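PDB 3GUX: putative Zn-dependent exopeptidase from Bacteroides vulgatus ATCC 8482, which probably acts as a zinc-dependent exopeptidase of peptidase family M28, trimming residues from peptide ends, perhaps as a leucine aminopeptidase. Local coordinates for residues Thr80-Arg85 against Phe158-Tyr163; Leu100-Trp105 against Gly199-Met204; Phe212-Tyr217 against Phe242-Gly247; Gly248-Asp253 against Cys265-Asn270. All coordinates share one frame; numbering follows the deposited sequence.

Contact 1 of 4, residues Thr80-Arg85 against Phe158-Tyr163; sequences TILKSR and FDSEDY
D159 and S160, in the loop that follows strand 152-158, grip the side of strand 81-91 at S84 and R85. The D159 carboxylate, carried across by CG anti to the backbone N (chi1 -160°), takes the R85 N-H on OD2, with R85 N to D159 OD2 at 2.7 Å and 159° at the hydrogen. OD2 uses the lone pair facing away from OD1, which is engaged by H49 NE2. Beside this bond the two serine hydroxyls meet, S84 OG to S160 OG at 2.6 Å, either one possibly the donor. S84, D159 and S160 are buried here and fit closely. Toward T80 the contact turns apolar and looser. L82 CD1 lies on S160 OG at 3.7 Å, and L82 CD2 sits 3.8 Å from the centre of the Y163 ring, nearly on the ring normal, in a CH-pi contact. At the partly exposed end T80 OG1 is 3.8 Å from Y163 OH, its hydrogen bond going instead to D78. K83 points away and forms a salt bridge with D73. With its two oxygens tied to separate partners, the D159 carboxylate is fixed in rotation and links the strand, the loop and H49.

Contact 2 of 4, residues Leu100-Trp105 against Gly199-Met204; sequences LLCAHW and GILLDM
C102 O takes one hydrogen bond, from L202 N at 2.8 Å, and a C-H contact from L201 CA, 3.2 Å from C102 O; the L201 CD1 methyl packs against the same oxygen at 3.3 Å. The same pattern runs back down the pair: I200 O accepts from C102 N and L100 O from I200 N, as expected of parallel strands, here at 20° to each other. On one face L101 and I200 point the same way, L101 CD2 resting 3.8 Å from I200 CB. On the opposite face C102 SG touches L201 CD1, its first torsion (chi1 55°) setting the sulfur between backbone N and carbonyl carbon. Past A103 the strands part and water takes over. One water accepts from H104 N and donates to L202 O, at 2.6 Å from L202 O. A second lies in the plane of the H104 ring at its edge, 3.1 Å from NE2, and donates to D203 OD1 at 2.8 Å; ring and carboxylate planes stand 84° apart. H104 ND1 pairs with D106 OD1. This is the C-terminal end of the parallel strands, where M28 peptidases carry their zinc site, although here water joins the two side chains. Strands 152-158 and 265-269 flank the pair in the central sheet, and helix 131-146 covers the L101 and L202 side through V136 and L137.

Contact 3 of 4, residues Phe212-Tyr217 against Phe242-Gly247; sequences FYYEGY and FVKEDG
Y214 packs over K244 in a short, weakly bonded pair of parallel strands, 212-214 and 242-244, linked by a beta-alpha-beta connection through helix 223-236. Its side chain runs along the turning backbone of 244-246. CB starts 3.4 Å from E245 O; CG stays near that oxygen; CD2 passes E245 N and has D246 OD1 at the ring edge. Farther out, CE2 lies 3.6 Å from K244 C, and CZ 3.7 Å from K244 CA, which sits over one face, offset toward the rim, in a CH-pi contact. At the tip Y214 OH touches K244 CB at 3.3 Å. The inverse gamma turn centred on K244 bends the chain under this ring. Y213 goes the other way, its ring face covered by V243 CB at 3.8 Å from the centroid. F212 directs its edge at the face of F242, planes at 50°, and W230 of helix 223-236 meets the F242 and Y214 rings too. The backbone bond from V243 N to F212 O is weak, but from the corner at E245 onward the pairing firms up: Y214 N donates to E245 O, and G247 N to Y214 O at 2.7 Å and an almost straight 173°.

Contact 4 of 4, residues Gly248-Asp253 against Cys265-Asn270; sequences GETVDD and CVDIIN
A carboxylate-to-carboxylate contact, edged by small apolar groups, joins the loop ahead of helix 253-260 to strand 265-269, the outermost strand on this side of the mixed sheet in the phosphorylase/hydrolase-like alpha/beta fold. D252 and D267 cross at about a right angle, their carboxylate planes 71° apart, and bring D252 OD2 to 2.7 Å from D267 OD2. The other oxygen of D267 stands farther off, D252 OD2 to D267 OD1 being 3.5 Å, so the approach is one oxygen to one oxygen. D267 CG lies anti to its backbone N (chi1 -165°), which swings the group out from the strand toward the loop. The D252 carboxylate is steadied from within the loop, where D253 N donates to D252 OD1 at 2.9 Å. Both acids also rest against L201 of strand 198-203, and D252 lies close to the further acids D203 and E161. H254 of helix 253-260 touches D267, while S218 OG bonds to D267 N. Beside the acid pair T250 and I269 reach toward each other tip to tip, T250 CG2 lying 4.0 Å from I269 CD1. That threonine methyl also leans on the acid, T250 CG2 to D267 OD2 measuring 3.4 Å. The isoleucine in turn borders the other carboxylate, its terminal methyl CD1 ending 3.6 Å from D252 OD2.

How the contacts relate
Contacts 1, 2 and 4 all reach the mixed sheet, and E161, D203, D252 and D267 gather near the C-terminal end of its parallel strands. E161 of contact 1 places OE1 3.4 Å from H104 NE2 and OE2 3.1 Å from D252 OD1; D203 OD2 and D252 OD2, 2.5 Å apart, are unusually close for like-charged groups. Such a cluster is consistent with an M28 active site. Contacts 2 and 4 have centres about 9 Å apart, and strands 198-203 and 265-269 lie side by side. Contact 3 stands outside the sheet, about 28 Å centre to centre from contact 1, yet joins contact 4 through G216 N to G248 O (2.9 Å) and E215 OE2 to T250 N (3.0 Å).

Contact 1 of 4, residues Thr80-Arg85 against Phe158-Tyr163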
# COMPACT_ATOMS: atom_id res chain seq x y z
N THR A 80 -13.95 1.86 21.81
CA THR A 80 -12.53 1.90 22.09
C THR A 80 -11.90 3.07 21.38
O THR A 80 -12.13 3.23 20.20
CB THR A 80 -11.80 0.64 21.62
OG1 THR A 80 -12.40 -0.51 22.21
CG2 THR A 80 -10.34 0.74 22.01
N ILE A 81 -11.15 3.89 22.11
CA ILE A 81 -10.40 4.99 21.55
C ILE A 81 -9.03 4.40 21.12
O ILE A 81 -8.19 4.12 21.96
CB ILE A 81 -10.17 6.09 22.56
CG1 ILE A 81 -11.47 6.71 23.02
CG2 ILE A 81 -9.29 7.20 21.98
CD1 ILE A 81 -11.29 7.51 24.31
N LEU A 82 -8.83 4.23 19.81
CA LEU A 82 -7.60 3.69 19.22
C LEU A 82 -6.58 4.82 19.09
O LEU A 82 -6.87 5.86 18.49
CB LEU A 82 -7.86 3.10 17.84
CG LEU A 82 -8.98 2.04 17.75
CD1 LEU A 82 -9.14 1.60 16.29
CD2 LEU A 82 -8.75 0.85 18.66
N LYS A 83 -5.44 4.65 19.75
CA LYS A 83 -4.34 5.61 19.70
C LYS A 83 -3.65 5.29 18.38
O LYS A 83 -2.66 4.55 18.30
CB LYS A 83 -3.44 5.43 20.90
CG LYS A 83 -4.15 5.68 22.26
CD LYS A 83 -4.72 7.10 22.44
CE LYS A 83 -3.67 8.22 22.35
NZ LYS A 83 -4.21 9.57 22.75
N SER A 84 -4.23 5.86 17.33
CA SER A 84 -3.90 5.55 15.95
C SER A 84 -2.71 6.34 15.41
O SER A 84 -2.36 7.42 15.89
CB SER A 84 -5.19 5.77 15.12
OG SER A 84 -5.25 5.02 13.92
N ARG A 85 -2.01 5.76 14.44
CA ARG A 85 -0.88 6.43 13.82
C ARG A 85 -0.73 6.09 12.34
O ARG A 85 -0.17 5.04 12.01
CB ARG A 85 0.40 6.04 14.54
CG ARG A 85 1.61 6.76 13.97
CD ARG A 85 2.89 6.24 14.50
NE ARG A 85 3.98 7.01 13.91
CZ ARG A 85 5.26 6.90 14.24
NH1 ARG A 85 5.62 6.02 15.18
NH2 ARG A 85 6.17 7.68 13.63
N PHE A 158 -1.67 2.97 6.43
CA PHE A 158 -2.88 3.26 7.17
C PHE A 158 -2.99 2.41 8.41
O PHE A 158 -2.71 1.22 8.36
CB PHE A 158 -4.13 2.95 6.33
CG PHE A 158 -4.26 3.80 5.11
CD1 PHE A 158 -4.27 5.18 5.21
CD2 PHE A 158 -4.42 3.22 3.87
CE1 PHE A 158 -4.43 5.97 4.11
CE2 PHE A 158 -4.56 4.01 2.75
CZ PHE A 158 -4.56 5.38 2.86
N ASP A 159 -3.41 3.02 9.51
CA ASP A 159 -3.64 2.31 10.75
C ASP A 159 -5.14 2.04 10.91
O ASP A 159 -5.95 2.46 10.09
CB ASP A 159 -3.12 3.18 11.90
CG ASP A 159 -2.85 2.41 13.18
OD1 ASP A 159 -3.02 1.17 13.25
OD2 ASP A 159 -2.44 3.09 14.14
N SER A 160 -5.49 1.25 11.93
CA SER A 160 -6.89 1.05 12.36
C SER A 160 -7.85 0.59 11.28
O SER A 160 -8.98 1.02 11.14
CB SER A 160 -7.36 2.36 13.01
OG SER A 160 -6.44 2.70 14.04
N GLU A 161 -7.38 -0.36 10.50
CA GLU A 161 -8.11 -0.77 9.34
C GLU A 161 -9.01 -1.94 9.66
O GLU A 161 -10.13 -2.01 9.17
CB GLU A 161 -7.06 -1.07 8.24
CG GLU A 161 -7.58 -1.25 6.80
CD GLU A 161 -8.09 -2.63 6.57
OE1 GLU A 161 -7.80 -3.56 7.43
OE2 GLU A 161 -8.76 -2.79 5.54
N ASP A 162 -8.56 -2.77 10.58
CA ASP A 162 -9.13 -4.10 10.78
C ASP A 162 -9.72 -4.34 12.15
O ASP A 162 -9.65 -5.46 12.66
CB ASP A 162 -7.94 -5.06 10.55
CG ASP A 162 -8.32 -6.32 9.82
OD1 ASP A 162 -9.53 -6.59 9.63
OD2 ASP A 162 -7.37 -7.03 9.41
N TYR A 163 -10.33 -3.32 12.74
CA TYR A 163 -10.82 -3.41 14.09
C TYR A 163 -12.31 -3.27 14.02
O TYR A 163 -12.97 -3.70 14.95
CB TYR A 163 -10.21 -2.28 14.94
CG TYR A 163 -10.15 -2.45 16.45
CD1 TYR A 163 -11.25 -2.20 17.26
CD2 TYR A 163 -8.97 -2.82 17.08
CE1 TYR A 163 -11.17 -2.32 18.68
CE2 TYR A 163 -8.89 -2.97 18.46
CZ TYR A 163 -9.97 -2.72 19.26
OH TYR A 163 -9.81 -2.87 20.63

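Contact 2 of 4, residues Leu100-Trp105 against Gly199-Met204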
# COMPACT_ATOMS: atom_id res chain seq x y z
N LEU A 100 0.17 7.45 -5.63
CA LEU A 100 0.02 7.04 -4.23
C LEU A 100 0.17 5.54 -4.14
O LEU A 100 -0.41 4.83 -4.93
CB LEU A 100 -1.36 7.42 -3.68
CG LEU A 100 -1.74 6.88 -2.29
CD1 LEU A 100 -0.72 7.26 -1.22
CD2 LEU A 100 -3.08 7.40 -1.95
N LEU A 101 0.95 5.07 -3.17
CA LEU A 101 1.09 3.65 -2.90
C LEU A 101 0.72 3.47 -1.43
O LEU A 101 1.27 4.16 -0.59
CB LEU A 101 2.51 3.15 -3.11
CG LEU A 101 3.12 3.27 -4.51
CD1 LEU A 101 4.51 2.65 -4.51
CD2 LEU A 101 2.22 2.62 -5.56
N CYS A 102 -0.16 2.53 -1.12
CA CYS A 102 -0.60 2.34 0.26
C CYS A 102 -0.93 0.91 0.65
O CYS A 102 -1.08 0.01 -0.20
CB CYS A 102 -1.79 3.26 0.52
SG CYS A 102 -3.14 3.06 -0.63
N ALA A 103 -1.04 0.73 1.97
CA ALA A 103 -1.26 -0.54 2.64
C ALA A 103 -1.64 -0.22 4.08
O ALA A 103 -1.31 0.86 4.57
CB ALA A 103 -0.00 -1.38 2.62
N HIS A 104 -2.35 -1.11 4.74
CA HIS A 104 -2.57 -0.98 6.17
C HIS A 104 -1.57 -1.81 6.96
O HIS A 104 -1.20 -2.86 6.54
CB HIS A 104 -4.03 -1.32 6.53
CG HIS A 104 -4.32 -2.77 6.65
ND1 HIS A 104 -4.17 -3.46 7.83
CD2 HIS A 104 -4.77 -3.66 5.76
CE1 HIS A 104 -4.48 -4.72 7.64
NE2 HIS A 104 -4.86 -4.87 6.39
N TRP A 105 -1.18 -1.32 8.13
CA TRP A 105 -0.13 -1.95 8.89
C TRP A 105 -0.53 -2.62 10.19
O TRP A 105 0.26 -3.32 10.76
CB TRP A 105 0.99 -0.92 9.14
CG TRP A 105 0.74 0.21 10.12
CD1 TRP A 105 0.24 1.45 9.84
CD2 TRP A 105 1.10 0.23 11.50
NE1 TRP A 105 0.23 2.22 10.96
CE2 TRP A 105 0.76 1.50 12.00
CE3 TRP A 105 1.63 -0.72 12.37
CZ2 TRP A 105 0.94 1.84 13.31
CZ3 TRP A 105 1.82 -0.37 13.69
CH2 TRP A 105 1.48 0.91 14.15
N GLY A 199 -3.87 5.88 -7.21
CA GLY A 199 -3.29 5.16 -6.09
C GLY A 199 -3.30 3.66 -6.28
O GLY A 199 -4.12 3.14 -7.02
N ILE A 200 -2.34 2.97 -5.65
CA ILE A 200 -2.29 1.52 -5.66
C ILE A 200 -2.27 1.06 -4.21
O ILE A 200 -1.39 1.45 -3.47
CB ILE A 200 -1.06 0.92 -6.38
CG1 ILE A 200 -0.95 1.43 -7.81
CG2 ILE A 200 -1.16 -0.60 -6.37
CD1 ILE A 200 0.25 0.87 -8.58
N LEU A 201 -3.26 0.28 -3.81
CA LEU A 201 -3.33 -0.30 -2.51
C LEU A 201 -2.89 -1.75 -2.60
O LEU A 201 -3.39 -2.49 -3.47
CB LEU A 201 -4.76 -0.22 -1.94
CG LEU A 201 -5.05 -0.94 -0.62
CD1 LEU A 201 -4.25 -0.37 0.58
CD2 LEU A 201 -6.57 -0.90 -0.34
N LEU A 202 -1.99 -2.16 -1.70
CA LEU A 202 -1.52 -3.56 -1.60
C LEU A 202 -2.12 -4.14 -0.33
O LEU A 202 -1.86 -3.61 0.75
CB LEU A 202 -0.00 -3.66 -1.56
CG LEU A 202 0.79 -3.01 -2.69
CD1 LEU A 202 2.24 -3.42 -2.52
CD2 LEU A 202 0.21 -3.39 -4.07
N ASP A 203 -2.92 -5.20 -0.46
CA ASP A 203 -3.55 -5.88 0.69
C ASP A 203 -3.49 -7.41 0.50
O ASP A 203 -4.17 -7.96 -0.37
CB ASP A 203 -4.97 -5.39 0.85
CG ASP A 203 -5.62 -5.80 2.16
OD1 ASP A 203 -5.01 -6.55 2.93
OD2 ASP A 203 -6.78 -5.36 2.42
N MSE A 204 -2.69 -8.10 1.32
CA MSE A 204 -2.53 -9.58 1.26
C MSE A 204 -1.95 -10.01 -0.07
O MSE A 204 -2.62 -10.62 -0.93
CB MSE A 204 -3.85 -10.28 1.63
CG MSE A 204 -4.23 -10.05 3.09
SE MSE A 204 -6.01 -10.78 3.38
CE MSE A 204 -7.01 -9.34 2.49
O HOH W 1 -3.25 -3.25 2.96
O HOH W 2 -6.00 -7.60 5.36

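Contact 3 of 4, residues Phe212-Tyr217 against Phe242-Gly247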
# COMPACT_ATOMS: atom_id res chain seq x y z
N PHE A 212 -4.62 -12.15 -8.02
CA PHE A 212 -5.16 -10.81 -7.92
C PHE A 212 -6.10 -10.60 -9.09
O PHE A 212 -5.68 -10.53 -10.24
CB PHE A 212 -4.03 -9.78 -7.87
CG PHE A 212 -2.94 -10.18 -6.92
CD1 PHE A 212 -3.19 -10.22 -5.56
CD2 PHE A 212 -1.68 -10.55 -7.40
CE1 PHE A 212 -2.20 -10.63 -4.66
CE2 PHE A 212 -0.69 -10.97 -6.52
CZ PHE A 212 -0.94 -11.00 -5.16
N TYR A 213 -7.38 -10.59 -8.79
CA TYR A 213 -8.42 -10.41 -9.78
C TYR A 213 -8.76 -8.93 -9.88
O TYR A 213 -8.34 -8.14 -9.01
CB TYR A 213 -9.66 -11.23 -9.38
CG TYR A 213 -9.60 -12.68 -9.80
CD1 TYR A 213 -8.70 -13.54 -9.20
CD2 TYR A 213 -10.44 -13.18 -10.79
CE1 TYR A 213 -8.63 -14.86 -9.58
CE2 TYR A 213 -10.37 -14.51 -11.17
CZ TYR A 213 -9.46 -15.34 -10.55
OH TYR A 213 -9.34 -16.66 -10.89
N TYR A 214 -9.50 -8.55 -10.94
CA TYR A 214 -10.00 -7.18 -11.01
C TYR A 214 -10.98 -7.07 -9.86
O TYR A 214 -12.01 -7.74 -9.85
CB TYR A 214 -10.72 -6.86 -12.32
CG TYR A 214 -9.88 -6.81 -13.58
CD1 TYR A 214 -8.59 -6.29 -13.58
CD2 TYR A 214 -10.44 -7.19 -14.78
CE1 TYR A 214 -7.86 -6.24 -14.75
CE2 TYR A 214 -9.73 -7.11 -15.94
CZ TYR A 214 -8.44 -6.64 -15.93
OH TYR A 214 -7.75 -6.57 -17.10
N GLU A 215 -10.60 -6.27 -8.86
CA GLU A 215 -11.44 -6.07 -7.68
C GLU A 215 -12.60 -5.16 -8.07
O GLU A 215 -12.40 -4.16 -8.81
CB GLU A 215 -10.60 -5.52 -6.53
CG GLU A 215 -11.36 -5.36 -5.21
CD GLU A 215 -12.17 -4.07 -5.15
OE1 GLU A 215 -11.69 -3.03 -5.65
OE2 GLU A 215 -13.27 -4.08 -4.59
N GLY A 216 -13.79 -5.50 -7.58
CA GLY A 216 -15.03 -4.82 -7.96
C GLY A 216 -15.07 -3.30 -7.90
O GLY A 216 -15.44 -2.66 -8.89
N TYR A 217 -14.74 -2.73 -6.75
CA TYR A 217 -14.76 -1.26 -6.60
C TYR A 217 -13.71 -0.61 -7.51
O TYR A 217 -14.03 0.35 -8.25
CB TYR A 217 -14.60 -0.84 -5.13
CG TYR A 217 -14.83 0.63 -4.92
CD1 TYR A 217 -16.10 1.13 -4.64
CD2 TYR A 217 -13.77 1.53 -4.99
CE1 TYR A 217 -16.31 2.52 -4.47
CE2 TYR A 217 -13.95 2.89 -4.82
CZ TYR A 217 -15.21 3.38 -4.54
OH TYR A 217 -15.34 4.73 -4.38
N PHE A 242 -1.77 -12.07 -11.86
CA PHE A 242 -2.71 -10.99 -12.17
C PHE A 242 -3.74 -11.45 -13.20
O PHE A 242 -3.55 -11.27 -14.41
CB PHE A 242 -1.95 -9.76 -12.65
CG PHE A 242 -1.16 -9.09 -11.57
CD1 PHE A 242 0.08 -9.58 -11.20
CD2 PHE A 242 -1.66 -7.99 -10.90
CE1 PHE A 242 0.79 -8.97 -10.18
CE2 PHE A 242 -0.95 -7.37 -9.89
CZ PHE A 242 0.28 -7.87 -9.53
N VAL A 243 -4.82 -12.04 -12.68
CA VAL A 243 -5.91 -12.59 -13.49
C VAL A 243 -6.82 -11.47 -13.97
O VAL A 243 -7.46 -10.78 -13.15
CB VAL A 243 -6.74 -13.65 -12.70
CG1 VAL A 243 -7.86 -14.20 -13.57
CG2 VAL A 243 -5.85 -14.77 -12.21
N LYS A 244 -6.91 -11.29 -15.30
CA LYS A 244 -7.72 -10.23 -15.86
C LYS A 244 -9.16 -10.67 -15.92
O LYS A 244 -9.72 -10.89 -17.00
CB LYS A 244 -7.26 -9.86 -17.26
CG LYS A 244 -5.85 -9.39 -17.37
CD LYS A 244 -5.58 -9.00 -18.77
CE LYS A 244 -4.19 -8.52 -18.97
NZ LYS A 244 -3.93 -8.38 -20.43
N GLU A 245 -9.78 -10.84 -14.76
CA GLU A 245 -11.17 -11.26 -14.64
C GLU A 245 -11.74 -10.56 -13.44
O GLU A 245 -11.01 -10.29 -12.49
CB GLU A 245 -11.28 -12.79 -14.46
CG GLU A 245 -10.70 -13.62 -15.64
CD GLU A 245 -10.79 -15.13 -15.44
OE1 GLU A 245 -11.49 -15.59 -14.51
OE2 GLU A 245 -10.15 -15.87 -16.23
N ASP A 246 -13.04 -10.27 -13.48
CA ASP A 246 -13.71 -9.63 -12.36
C ASP A 246 -13.72 -10.61 -11.20
O ASP A 246 -14.14 -11.74 -11.35
CB ASP A 246 -15.15 -9.24 -12.71
CG ASP A 246 -15.24 -8.16 -13.80
OD1 ASP A 246 -14.27 -7.37 -13.96
OD2 ASP A 246 -16.27 -8.08 -14.50
N GLY A 247 -13.20 -10.18 -10.05
CA GLY A 247 -13.17 -11.02 -8.87
C GLY A 247 -14.30 -10.56 -7.97
O GLY A 247 -15.43 -10.35 -8.43

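Contact 4 of 4, residues Gly248-Asp253 against Cys265-Asn270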
# COMPACT_ATOMS: atom_id res chain seq x y z
N GLY A 248 -14.00 -10.41 -6.69
CA GLY A 248 -14.98 -9.96 -5.72
C GLY A 248 -14.85 -8.47 -5.48
O GLY A 248 -13.88 -7.84 -5.92
N GLU A 249 -15.85 -7.90 -4.80
CA GLU A 249 -15.83 -6.50 -4.41
C GLU A 249 -15.57 -6.50 -2.92
O GLU A 249 -16.26 -7.17 -2.16
CB GLU A 249 -17.13 -5.81 -4.76
CG GLU A 249 -17.15 -4.39 -4.21
CD GLU A 249 -18.09 -3.48 -4.92
OE1 GLU A 249 -18.04 -3.43 -6.17
OE2 GLU A 249 -18.84 -2.78 -4.21
N THR A 250 -14.59 -5.71 -2.50
CA THR A 250 -14.18 -5.73 -1.12
C THR A 250 -14.14 -4.35 -0.50
O THR A 250 -13.73 -3.39 -1.16
CB THR A 250 -12.79 -6.39 -1.02
OG1 THR A 250 -12.46 -6.56 0.36
CG2 THR A 250 -11.72 -5.56 -1.70
N VAL A 251 -14.58 -4.25 0.76
CA VAL A 251 -14.46 -3.01 1.52
C VAL A 251 -13.00 -2.92 1.88
O VAL A 251 -12.47 -3.83 2.48
CB VAL A 251 -15.34 -2.96 2.82
CG1 VAL A 251 -15.06 -4.13 3.74
CG2 VAL A 251 -15.09 -1.68 3.56
N ASP A 252 -12.32 -1.84 1.51
CA ASP A 252 -10.88 -1.70 1.78
C ASP A 252 -10.51 -0.22 1.72
O ASP A 252 -11.31 0.60 1.30
CB ASP A 252 -10.08 -2.56 0.79
CG ASP A 252 -8.80 -3.15 1.38
OD1 ASP A 252 -8.36 -2.64 2.44
OD2 ASP A 252 -8.21 -4.08 0.77
N ASP A 253 -9.28 0.12 2.06
CA ASP A 253 -8.85 1.51 2.16
C ASP A 253 -9.03 2.33 0.87
O ASP A 253 -9.27 3.54 0.93
CB ASP A 253 -7.39 1.57 2.63
CG ASP A 253 -7.18 1.08 4.08
OD1 ASP A 253 -7.93 1.50 4.99
OD2 ASP A 253 -6.20 0.32 4.33
N CYS A 265 -8.29 4.63 -7.03
CA CYS A 265 -7.35 3.82 -6.31
C CYS A 265 -7.63 2.35 -6.54
O CYS A 265 -8.75 1.89 -6.31
CB CYS A 265 -7.46 4.15 -4.84
SG CYS A 265 -6.16 3.45 -3.89
N VAL A 266 -6.59 1.63 -6.96
CA VAL A 266 -6.68 0.22 -7.31
C VAL A 266 -6.27 -0.66 -6.15
O VAL A 266 -5.17 -0.51 -5.62
CB VAL A 266 -5.76 -0.10 -8.56
CG1 VAL A 266 -5.87 -1.53 -8.96
CG2 VAL A 266 -6.12 0.79 -9.77
N ASP A 267 -7.12 -1.60 -5.78
CA ASP A 267 -6.78 -2.57 -4.76
C ASP A 267 -6.20 -3.85 -5.40
O ASP A 267 -6.87 -4.49 -6.23
CB ASP A 267 -8.03 -2.89 -3.92
CG ASP A 267 -7.72 -3.61 -2.62
OD1 ASP A 267 -6.51 -3.81 -2.26
OD2 ASP A 267 -8.69 -3.98 -1.93
N ILE A 268 -4.93 -4.18 -5.07
CA ILE A 268 -4.27 -5.42 -5.48
C ILE A 268 -4.43 -6.28 -4.23
O ILE A 268 -3.72 -6.05 -3.25
CB ILE A 268 -2.77 -5.25 -5.86
CG1 ILE A 268 -2.62 -4.17 -6.96
CG2 ILE A 268 -2.15 -6.60 -6.23
CD1 ILE A 268 -1.13 -3.91 -7.40
N ILE A 269 -5.36 -7.24 -4.28
CA ILE A 269 -5.78 -8.04 -3.14
C ILE A 269 -6.02 -9.49 -3.56
O ILE A 269 -6.63 -9.75 -4.58
CB ILE A 269 -7.04 -7.43 -2.46
CG1 ILE A 269 -7.46 -8.21 -1.18
CG2 ILE A 269 -8.20 -7.27 -3.47
CD1 ILE A 269 -8.50 -7.48 -0.28
N ASN A 270 -5.47 -10.44 -2.80
CA ASN A 270 -5.67 -11.84 -3.11
C ASN A 270 -7.16 -12.23 -3.02
O ASN A 270 -7.84 -11.87 -2.06
CB ASN A 270 -4.83 -12.73 -2.19
CG ASN A 270 -4.96 -14.19 -2.55
OD1 ASN A 270 -4.89 -14.57 -3.73
ND2 ASN A 270 -5.19 -15.01 -1.55